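Local coordinates for protein C-C motif chemokine 1 (Homo sapiens, PDB 4OIJ) that acts as a secreted CC chemokine that attracts monocytes but not neutrophils and binds the receptor CCR8, at residues L26-T31 / R61-L66. Sequence-based numbering, arbitrary orientation.
Sequences LCYRNT and RHRKML. With SO4 (sulfate ion), chain I; SO4 (sulfate ion), chain M; SO4 (sulfate ion), chain F.
Y28 stands up from the edge strand 25-30 and lies against the last turn of the helix 57-64 and the residues just after it. Its CG takes the crowded position between the backbone N and the carbonyl carbon (chi1 78°). This places the ring beside R63, and chi2 presents one face to it. R63 CG sits over that face in a CH-pi contact, 3.9 Å from the centroid of the Y28 ring and offset toward the rim. The R63 side chain leaves with CG anti to its backbone N (chi1 -173°) and runs on extended. R63 NE thus passes CE1 of Y28 at 3.7 Å, and the hydroxyl OH lies over one face of the guanidinium. The ring and guanidinium planes stand 55° apart, so they do not stack. Past the ring, R63 NH2 reaches only to 3.7 Å from OD1 of N30, too long for a hydrogen bond. N30 ND2 donates to O1 of a sulfate ion, probably from the crystallisation liquor, at 2.6 Å, and N30 N donates to O4 of the same ion. The carbonyl O of L66 lies at the ring edge, near its plane, 3.9 Å from CE2 of Y28. L66 CB is 4.1 Å from CD2 of Y28. L66 CD2 packs on the carbonyl O of L26. An alanine in place of Y28 would probably leave R63 and L66 without their shared partner and loosen the helix end on the strand. Nearby, the C27-C69 disulfide and backbone bonds from Y28 to R67 and C69 tie the following chain to the same strand. This is the chemokine fold, a helix packed on a three-stranded antiparallel sheet. No hydrogen bond joins the two segments, so their fit probably depends on the shape of the Y28 ring.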
loop_
_atom_site.group_PDB
_atom_site.type_symbol
_atom_site.label_atom_id
_atom_site.label_comp_id
_atom_site.label_asym_id
_atom_site.label_seq_id
_atom_site.Cartn_x
_atom_site.Cartn_y
_atom_site.Cartn_z
ATOM N N LEU A 26 1.509 13.035 10.307
ATOM C CA LEU A 26 0.184 12.879 10.898
ATOM C C LEU A 26 0.152 11.681 11.833
ATOM O O LEU A 26 -0.337 11.793 12.950
ATOM C CB LEU A 26 -0.869 12.657 9.801
ATOM C CG LEU A 26 -1.274 13.838 8.937
ATOM C CD1 LEU A 26 -2.096 13.359 7.771
ATOM C CD2 LEU A 26 -2.098 14.852 9.730
ATOM N N CYS A 27 0.682 10.522 11.358
ATOM C CA CYS A 27 0.610 9.229 12.032
ATOM C C CYS A 27 1.552 8.227 11.366
ATOM O O CYS A 27 2.124 8.520 10.317
ATOM C CB CYS A 27 -0.841 8.727 12.001
ATOM S SG CYS A 27 -1.591 8.680 10.338
ATOM N N TYR A 28 1.689 7.032 11.955
ATOM C CA TYR A 28 2.507 5.976 11.373
ATOM C C TYR A 28 1.755 4.642 11.207
ATOM O O TYR A 28 0.825 4.352 11.960
ATOM C CB TYR A 28 3.816 5.761 12.174
ATOM C CG TYR A 28 3.633 4.965 13.446
ATOM C CD1 TYR A 28 3.759 3.576 13.449
ATOM C CD2 TYR A 28 3.275 5.589 14.638
ATOM C CE1 TYR A 28 3.576 2.835 14.613
ATOM C CE2 TYR A 28 3.117 4.861 15.815
ATOM C CZ TYR A 28 3.260 3.482 15.796
ATOM O OH TYR A 28 3.063 2.745 16.941
ATOM N N ARG A 29 2.184 3.853 10.222
ATOM C CA ARG A 29 1.670 2.513 9.915
ATOM C C ARG A 29 2.862 1.564 9.940
ATOM O O ARG A 29 3.978 1.975 9.580
ATOM C CB ARG A 29 1.063 2.454 8.497
ATOM C CG ARG A 29 -0.310 3.096 8.326
ATOM C CD ARG A 29 -0.970 2.659 7.021
ATOM N NE ARG A 29 -2.046 3.566 6.607
ATOM C CZ ARG A 29 -3.321 3.451 6.970
ATOM N NH1 ARG A 29 -3.705 2.465 7.773
ATOM N NH2 ARG A 29 -4.218 4.326 6.542
ATOM N N ASN A 30 2.646 0.316 10.328
ATOM C CA ASN A 30 3.716 -0.663 10.266
ATOM C C ASN A 30 3.682 -1.228 8.846
ATOM O O ASN A 30 2.629 -1.191 8.196
ATOM C CB ASN A 30 3.471 -1.779 11.258
ATOM C CG ASN A 30 3.802 -1.367 12.653
ATOM O OD1 ASN A 30 4.959 -1.121 13.009
ATOM N ND2 ASN A 30 2.787 -1.269 13.468
ATOM N N THR A 31 4.823 -1.716 8.352
ATOM C CA THR A 31 4.862 -2.388 7.047
ATOM C C THR A 31 4.193 -3.769 7.271
ATOM O O THR A 31 4.204 -4.274 8.396
ATOM C CB THR A 31 6.313 -2.636 6.615
ATOM O OG1 THR A 31 6.950 -3.329 7.668
ATOM C CG2 THR A 31 7.080 -1.365 6.326
ATOM N N ARG A 61 12.184 7.861 18.044
ATOM C CA ARG A 61 11.721 8.984 18.863
ATOM C C ARG A 61 10.469 9.634 18.278
ATOM O O ARG A 61 9.609 10.062 19.038
ATOM C CB ARG A 61 12.832 10.026 19.096
ATOM C CG ARG A 61 14.157 9.411 19.555
ATOM C CD ARG A 61 15.147 10.427 20.043
ATOM N NE ARG A 61 15.603 11.364 19.014
ATOM C CZ ARG A 61 16.619 11.152 18.185
ATOM N NH1 ARG A 61 17.272 9.996 18.204
ATOM N NH2 ARG A 61 16.995 12.097 17.333
ATOM N N HIS A 62 10.366 9.700 16.932
ATOM C CA HIS A 62 9.202 10.233 16.213
ATOM C C HIS A 62 8.002 9.297 16.453
ATOM O O HIS A 62 6.904 9.776 16.745
ATOM C CB HIS A 62 9.496 10.332 14.696
ATOM C CG HIS A 62 10.258 11.557 14.261
ATOM N ND1 HIS A 62 11.108 12.235 15.118
ATOM C CD2 HIS A 62 10.306 12.153 13.047
ATOM C CE1 HIS A 62 11.616 13.236 14.410
ATOM N NE2 HIS A 62 11.168 13.223 13.158
ATOM N N ARG A 63 8.234 7.966 16.376
ATOM C CA ARG A 63 7.231 6.907 16.564
ATOM C C ARG A 63 6.532 7.024 17.908
ATOM O O ARG A 63 5.312 6.850 17.982
ATOM C CB ARG A 63 7.894 5.517 16.422
ATOM C CG ARG A 63 6.921 4.341 16.443
ATOM C CD ARG A 63 7.638 3.008 16.530
ATOM N NE ARG A 63 6.750 1.899 16.179
ATOM C CZ ARG A 63 6.591 0.798 16.908
ATOM N NH1 ARG A 63 7.270 0.638 18.040
ATOM N NH2 ARG A 63 5.758 -0.154 16.510
ATOM N N LYS A 64 7.308 7.326 18.969
ATOM C CA LYS A 64 6.806 7.473 20.340
ATOM C C LYS A 64 5.881 8.683 20.509
ATOM O O LYS A 64 5.032 8.674 21.391
ATOM C CB LYS A 64 7.973 7.553 21.341
ATOM C CG LYS A 64 8.665 6.216 21.590
ATOM C CD LYS A 64 9.404 6.201 22.928
ATOM C CE LYS A 64 9.749 4.797 23.375
ATOM N NZ LYS A 64 10.257 4.771 24.772
ATOM N N MET A 65 6.051 9.716 19.669
ATOM C CA MET A 65 5.282 10.962 19.727
ATOM C C MET A 65 4.112 11.040 18.733
ATOM O O MET A 65 3.518 12.108 18.561
ATOM C CB MET A 65 6.229 12.163 19.609
ATOM C CG MET A 65 7.271 12.191 20.704
ATOM S SD MET A 65 8.276 13.667 20.614
ATOM C CE MET A 65 9.932 12.950 20.882
ATOM N N LEU A 66 3.776 9.897 18.097
ATOM C CA LEU A 66 2.681 9.779 17.140
ATOM C C LEU A 66 1.731 8.640 17.496
ATOM O O LEU A 66 2.099 7.733 18.243
ATOM C CB LEU A 66 3.217 9.525 15.721
ATOM C CG LEU A 66 4.029 10.632 15.066
ATOM C CD1 LEU A 66 4.949 10.038 13.935
ATOM C CD2 LEU A 66 3.123 11.810 14.625
HETATM S S SO4 I . -0.192 -1.923 12.073
HETATM O O1 SO4 I . 0.544 -2.581 13.170
HETATM O O2 SO4 I . 0.046 -2.668 10.809
HETATM O O3 SO4 I . -1.624 -1.952 12.398
HETATM O O4 SO4 I . 0.226 -0.522 11.910
HETATM S S SO4 M . 14.199 14.391 17.938
HETATM O O1 SO4 M . 15.346 14.140 17.038
HETATM O O2 SO4 M . 13.997 13.227 18.796
HETATM O O3 SO4 M . 14.470 15.568 18.781
HETATM O O4 SO4 M . 12.973 14.668 17.145
HETATM S S SO4 F . 19.487 10.636 14.956
HETATM O O1 SO4 F . 19.234 10.745 16.399
HETATM O O2 SO4 F . 18.990 9.344 14.466
HETATM O O3 SO4 F . 18.848 11.769 14.234
HETATM O O4 SO4 F . 20.959 10.725 14.723
#